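Local atomic coordinates of penicillin-binding 1 transmembrane protein MrcA (PDB entry 3D0F), a protein that probably polymerises lipid-linked disaccharide-peptide units into glycan strands and cross-links their peptides by transpeptidation, this chain being only its OB-like domain. Residues 35-41 / 87-93; 61-66 / 99-103. Residues are numbered along the deposited sequence.

The OB-like domain holds a five-stranded antiparallel sheet, with strand order 58-61, 48-53, 37-45, 88-94, 100-103. Contact 1 pairs strands 37-45 and 88-94 of it; contact 2 docks the end of strand 58-61 and the loop after it onto strand 100-103, at the other margin. Their centres lie about 11 Å apart, joined through strand 88-94: Lys-93 O is 2.8 Å from Gln-101 N and Arg-91 O is 2.9 Å from Val-103 N, both probable hydrogen bonds, while Val-92 touches Ile-61 and Trp-100. A phosphate, probably from the crystallisation liquor, sits at Arg-91 in contact 1. The second subunit reaches both contacts, but contact 1 far more extensively.

Contact 1 of 2, residues 35-41 / 87-93; sequences DILAAVV and GALIRVK. With PO4 (phosphate ion), chain C.
In the antiparallel sheet of this OB-like domain, the middle strand 37-41 and its neighbour 88-93 run antiparallel but strongly twisted, their axes 4.6 Å apart at closest and at 134°. Leu-37 faces Val-92 and Ala-39 faces Ile-90 as hydrogen-bonded pairs; Ala-38/Arg-91 and Val-40/Leu-89 are non-hydrogen-bonded.

Six main-chain bonds set the register: Leu-37 N to Val-92 O and Val-92 N to Leu-37 O (both 2.8 Å), Ala-39 N to Ile-90 O (3.0 Å), Ile-90 N to Ala-39 O (2.9 Å), Val-41 N to Ala-88 O and Gly-87 N to Val-41 O (both 2.8 Å). Gly-87 has phi 100°, psi -13°, where a CB would jam against the preceding carbonyl O.

Apolar contacts on the Leu-37/Ala-39/Ile-90/Val-92 face include Ala-39 CB to Ile-90 CG1 and to Val-92 CG2, both 4.2 Å; Val-92 also meets Ile-59 and Ile-61. At the far end Val-41 (t) brings CG2 to 3.6 Å from Ile-90 CD1.

The charged ends of Asp-35 and Arg-91 meet the second subunit. Asp-35, salt-bridged to Arg-53 of that subunit, shares water 1 with Lys-93. Arg-91 (chi1-chi3 m, m, t) pairs with Glu-8 of the second subunit and grips the phosphate, with NH1 3.0 Å from PO4 O4 and NH2 2.9 Å from PO4 O1.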
loop_
_atom_site.group_PDB
_atom_site.type_symbol
_atom_site.label_atom_id
_atom_site.label_comp_id
_atom_site.label_asym_id
_atom_site.label_seq_id
_atom_site.Cartn_x
_atom_site.Cartn_y
_atom_site.Cartn_z
ATOM N N ASP A 35 -1.933 -1.241 0.624
ATOM C CA ASP A 35 -2.783 -0.051 0.735
ATOM C C ASP A 35 -3.037 0.383 2.176
ATOM O O ASP A 35 -3.772 1.362 2.404
ATOM C CB ASP A 35 -4.099 -0.228 0.007
ATOM C CG ASP A 35 -3.928 -0.705 -1.470
ATOM O OD1 ASP A 35 -3.219 0.013 -2.208
ATOM O OD2 ASP A 35 -4.518 -1.759 -1.840
ATOM N N ILE A 36 -2.456 -0.329 3.119
ATOM C CA ILE A 36 -2.518 0.018 4.552
ATOM C C ILE A 36 -1.211 0.708 4.853
ATOM O O ILE A 36 -0.156 0.056 4.964
ATOM C CB ILE A 36 -2.731 -1.208 5.477
ATOM C CG1 ILE A 36 -4.058 -1.864 5.111
ATOM C CG2 ILE A 36 -2.739 -0.740 6.969
ATOM C CD1 ILE A 36 -4.368 -3.141 5.871
ATOM N N LEU A 37 -1.285 2.028 4.978
ATOM C CA LEU A 37 -0.119 2.900 4.957
ATOM C C LEU A 37 0.218 3.472 6.317
ATOM O O LEU A 37 -0.645 3.689 7.136
ATOM C CB LEU A 37 -0.372 4.065 4.015
ATOM C CG LEU A 37 -0.861 3.699 2.628
ATOM C CD1 LEU A 37 -0.959 4.938 1.772
ATOM C CD2 LEU A 37 0.022 2.599 1.979
ATOM N N ALA A 38 1.496 3.713 6.543
ATOM C CA ALA A 38 1.951 4.327 7.794
ATOM C C ALA A 38 1.657 5.818 7.762
ATOM O O ALA A 38 1.791 6.509 6.746
ATOM C CB ALA A 38 3.481 4.087 8.032
ATOM N N ALA A 39 1.314 6.367 8.934
ATOM C CA ALA A 39 1.181 7.798 9.053
ATOM C C ALA A 39 1.501 8.190 10.498
ATOM O O ALA A 39 1.294 7.415 11.423
ATOM C CB ALA A 39 -0.213 8.302 8.669
ATOM N N VAL A 40 1.982 9.397 10.658
ATOM C CA VAL A 40 2.244 9.932 11.997
ATOM C C VAL A 40 1.249 11.032 12.293
ATOM O O VAL A 40 1.072 11.955 11.499
ATOM C CB VAL A 40 3.691 10.474 12.192
ATOM C CG1 VAL A 40 4.026 11.579 11.195
ATOM C CG2 VAL A 40 3.889 10.995 13.611
ATOM N N VAL A 41 0.617 10.942 13.443
ATOM C CA VAL A 41 -0.395 11.916 13.848
ATOM C C VAL A 41 0.233 13.275 14.192
ATOM O O VAL A 41 1.230 13.345 14.930
ATOM C CB VAL A 41 -1.278 11.383 15.002
ATOM C CG1 VAL A 41 -2.228 12.536 15.565
ATOM C CG2 VAL A 41 -2.081 10.150 14.497
ATOM N N GLY A 87 2.293 12.555 17.345
ATOM C CA GLY A 87 3.396 11.610 17.314
ATOM C C GLY A 87 2.974 10.163 17.210
ATOM O O GLY A 87 3.800 9.308 16.939
ATOM N N ALA A 88 1.693 9.888 17.419
ATOM C CA ALA A 88 1.227 8.513 17.331
ATOM C C ALA A 88 1.482 7.988 15.936
ATOM O O ALA A 88 1.117 8.621 14.964
ATOM C CB ALA A 88 -0.232 8.448 17.663
ATOM N N LEU A 89 2.066 6.796 15.868
ATOM C CA LEU A 89 2.215 6.045 14.627
ATOM C C LEU A 89 0.955 5.203 14.422
ATOM O O LEU A 89 0.614 4.317 15.225
ATOM C CB LEU A 89 3.468 5.140 14.682
ATOM C CG LEU A 89 3.717 4.264 13.455
ATOM C CD1 LEU A 89 3.880 5.094 12.186
ATOM C CD2 LEU A 89 4.928 3.365 13.724
ATOM N N ILE A 90 0.252 5.509 13.340
ATOM C CA ILE A 90 -0.994 4.814 12.966
ATOM C C ILE A 90 -0.892 4.244 11.593
ATOM O O ILE A 90 0.069 4.496 10.858
ATOM C CB ILE A 90 -2.225 5.762 13.082
ATOM C CG1 ILE A 90 -2.073 7.001 12.199
ATOM C CG2 ILE A 90 -2.397 6.173 14.606
ATOM C CD1 ILE A 90 -3.331 7.799 12.002
ATOM N N ARG A 91 -1.904 3.489 11.227
ATOM C CA ARG A 91 -2.026 2.986 9.871
ATOM C C ARG A 91 -3.333 3.510 9.317
ATOM O O ARG A 91 -4.354 3.553 10.010
ATOM C CB ARG A 91 -2.029 1.449 9.853
ATOM C CG ARG A 91 -0.778 0.847 10.513
ATOM C CD ARG A 91 0.494 0.938 9.661
ATOM N NE ARG A 91 1.618 0.548 10.498
ATOM C CZ ARG A 91 2.877 0.410 10.079
ATOM N NH1 ARG A 91 3.182 0.572 8.808
ATOM N NH2 ARG A 91 3.818 0.090 10.976
ATOM N N VAL A 92 -3.291 3.838 8.046
ATOM C CA VAL A 92 -4.451 4.405 7.346
ATOM C C VAL A 92 -4.693 3.752 6.001
ATOM O O VAL A 92 -3.749 3.258 5.358
ATOM C CB VAL A 92 -4.267 5.928 7.166
ATOM C CG1 VAL A 92 -4.168 6.585 8.523
ATOM C CG2 VAL A 92 -2.997 6.229 6.377
ATOM N N LYS A 93 -5.950 3.802 5.568
ATOM C CA LYS A 93 -6.302 3.286 4.252
ATOM C C LYS A 93 -7.359 4.220 3.633
ATOM O O LYS A 93 -8.300 4.615 4.323
ATOM C CB LYS A 93 -6.869 1.884 4.427
ATOM C CG LYS A 93 -7.170 1.114 3.144
ATOM C CD LYS A 93 -7.673 -0.277 3.466
ATOM C CE LYS A 93 -8.189 -1.030 2.270
ATOM N NZ LYS A 93 -7.529 -0.800 1.004
HETATM P P PO4 C . 6.892 -0.718 8.871
HETATM O O1 PO4 C . 6.561 -0.596 10.331
HETATM O O2 PO4 C . 8.356 -0.386 8.717
HETATM O O3 PO4 C . 6.626 -2.141 8.415
HETATM O O4 PO4 C . 6.086 0.214 8.002
HETATM O O HOH W 1 -6.269 -3.101 -0.795
HETATM O O HOH W 2 2.093 0.197 6.224
#

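Contact 2 of 2, residues 61-66 / 99-103; sequences ITGDGL and SWQIV
Backbone-to-backbone docking, with a small apolar patch beside it, joins the turn after strand 58-61 to the outermost strand 100-103 and buries 257 Å². The direct hydrogen bond runs from Ile-102 N to Gly-65 O, 3.0 Å with an N-H...O angle of 167°. Residues 64-66 have helical phi/psi; within the turn Leu-66 N bonds Gly-63 O (3.0 Å), and Gly-65 N makes a weak bond to Thr-62 O (3.0 Å).

Gly-65 can lie this close, its CA 3.7 Å from that of Gln-101, because it lacks a side chain: an ideal CB would fall 2.4 Å from Trp-100 O, a clash. The contact lies where strands 58-61 and 100-103 would close the barrel in an OB fold, and is consistent with that closure, made here largely through the loop.

Two waters extend the seam. Water 3 accepts from Thr-62 N (3.0 Å) and donates to Trp-100 O (2.7 Å); water 4 donates to Gly-65 O (2.7 Å) and Ile-102 O (2.9 Å). Ile-61, pointing toward the strand, places CG1 3.9 Å from Trp-100 CB and CD1 3.7 Å from Ile-102 CG1. With both side chains in m, t rotamers, Ile-102 CD1 lies 3.9 Å from Leu-66 CD2.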
loop_
_atom_site.group_PDB
_atom_site.type_symbol
_atom_site.label_atom_id
_atom_site.label_comp_id
_atom_site.label_asym_id
_atom_site.label_seq_id
_atom_site.Cartn_x
_atom_site.Cartn_y
_atom_site.Cartn_z
ATOM N N ILE A 61 -8.597 12.813 8.727
ATOM C CA ILE A 61 -9.526 11.670 8.930
ATOM C C ILE A 61 -10.640 12.181 9.827
ATOM O O ILE A 61 -10.366 12.746 10.887
ATOM C CB ILE A 61 -8.835 10.446 9.542
ATOM C CG1 ILE A 61 -7.619 10.065 8.667
ATOM C CG2 ILE A 61 -9.810 9.230 9.671
ATOM C CD1 ILE A 61 -6.403 9.610 9.467
ATOM N N THR A 62 -11.886 11.936 9.399
ATOM C CA THR A 62 -13.078 12.444 10.080
ATOM C C THR A 62 -14.210 11.419 9.939
ATOM O O THR A 62 -14.064 10.447 9.220
ATOM C CB THR A 62 -13.589 13.780 9.475
ATOM O OG1 THR A 62 -14.016 13.573 8.106
ATOM C CG2 THR A 62 -12.466 14.840 9.523
ATOM N N GLY A 63 -15.342 11.679 10.567
ATOM C CA GLY A 63 -16.568 10.876 10.359
ATOM C C GLY A 63 -16.325 9.363 10.440
ATOM O O GLY A 63 -15.764 8.845 11.409
ATOM N N ASP A 64 -16.763 8.677 9.406
ATOM C CA ASP A 64 -16.688 7.198 9.369
ATOM C C ASP A 64 -15.253 6.703 9.554
ATOM O O ASP A 64 -15.027 5.651 10.176
ATOM C CB ASP A 64 -17.229 6.675 8.059
ATOM C CG ASP A 64 -18.713 6.863 7.898
ATOM O OD1 ASP A 64 -19.437 7.236 8.860
ATOM O OD2 ASP A 64 -19.169 6.577 6.745
ATOM N N GLY A 65 -14.275 7.459 9.042
ATOM C CA GLY A 65 -12.872 7.080 9.139
ATOM C C GLY A 65 -12.331 6.968 10.546
ATOM O O GLY A 65 -11.295 6.347 10.745
ATOM N N LEU A 66 -12.991 7.611 11.521
ATOM C CA LEU A 66 -12.569 7.589 12.899
ATOM C C LEU A 66 -13.320 6.558 13.757
ATOM O O LEU A 66 -13.010 6.389 14.922
ATOM C CB LEU A 66 -12.781 8.981 13.531
ATOM C CG LEU A 66 -11.976 10.110 12.941
ATOM C CD1 LEU A 66 -12.289 11.403 13.709
ATOM C CD2 LEU A 66 -10.471 9.816 12.949
ATOM N N SER A 99 -12.224 8.827 1.130
ATOM C CA SER A 99 -11.865 9.342 2.448
ATOM C C SER A 99 -10.912 8.353 3.102
ATOM O O SER A 99 -10.990 7.125 2.880
ATOM C CB SER A 99 -13.121 9.518 3.334
ATOM O OG SER A 99 -14.029 10.510 2.893
ATOM N N TRP A 100 -9.997 8.859 3.936
ATOM C CA TRP A 100 -9.078 8.030 4.669
ATOM C C TRP A 100 -9.715 7.522 5.938
ATOM O O TRP A 100 -10.531 8.209 6.548
ATOM C CB TRP A 100 -7.795 8.817 5.005
ATOM C CG TRP A 100 -6.968 9.087 3.752
ATOM C CD1 TRP A 100 -7.074 10.153 2.926
ATOM C CD2 TRP A 100 -5.942 8.254 3.188
ATOM N NE1 TRP A 100 -6.205 10.036 1.863
ATOM C CE2 TRP A 100 -5.476 8.893 2.023
ATOM C CE3 TRP A 100 -5.389 7.027 3.543
ATOM C CZ2 TRP A 100 -4.489 8.337 1.205
ATOM C CZ3 TRP A 100 -4.371 6.504 2.744
ATOM C CH2 TRP A 100 -3.958 7.149 1.583
ATOM N N GLN A 101 -9.306 6.321 6.359
ATOM C CA GLN A 101 -9.731 5.728 7.606
ATOM C C GLN A 101 -8.538 5.213 8.393
ATOM O O GLN A 101 -7.542 4.756 7.808
ATOM C CB GLN A 101 -10.707 4.578 7.308
ATOM C CG GLN A 101 -10.040 3.450 6.540
ATOM C CD GLN A 101 -10.961 2.420 5.930
ATOM O OE1 GLN A 101 -10.563 1.761 4.959
ATOM N NE2 GLN A 101 -12.142 2.237 6.497
ATOM N N ILE A 102 -8.639 5.268 9.722
ATOM C CA ILE A 102 -7.640 4.685 10.624
ATOM C C ILE A 102 -7.970 3.203 10.789
ATOM O O ILE A 102 -9.085 2.802 11.209
ATOM C CB ILE A 102 -7.622 5.363 11.974
ATOM C CG1 ILE A 102 -7.293 6.856 11.844
ATOM C CG2 ILE A 102 -6.657 4.599 12.886
ATOM C CD1 ILE A 102 -7.271 7.642 13.161
ATOM N N VAL A 103 -6.992 2.404 10.402
ATOM C CA VAL A 103 -7.091 0.949 10.447
ATOM C C VAL A 103 -5.880 0.347 11.193
ATOM O O VAL A 103 -5.132 1.042 11.845
ATOM C CB VAL A 103 -7.161 0.401 9.008
ATOM C CG1 VAL A 103 -8.412 0.923 8.312
ATOM C CG2 VAL A 103 -5.902 0.721 8.192
HETATM O O HOH W 3 -12.109 10.426 6.803
HETATM O O HOH W 4 -10.988 4.426 12.676
#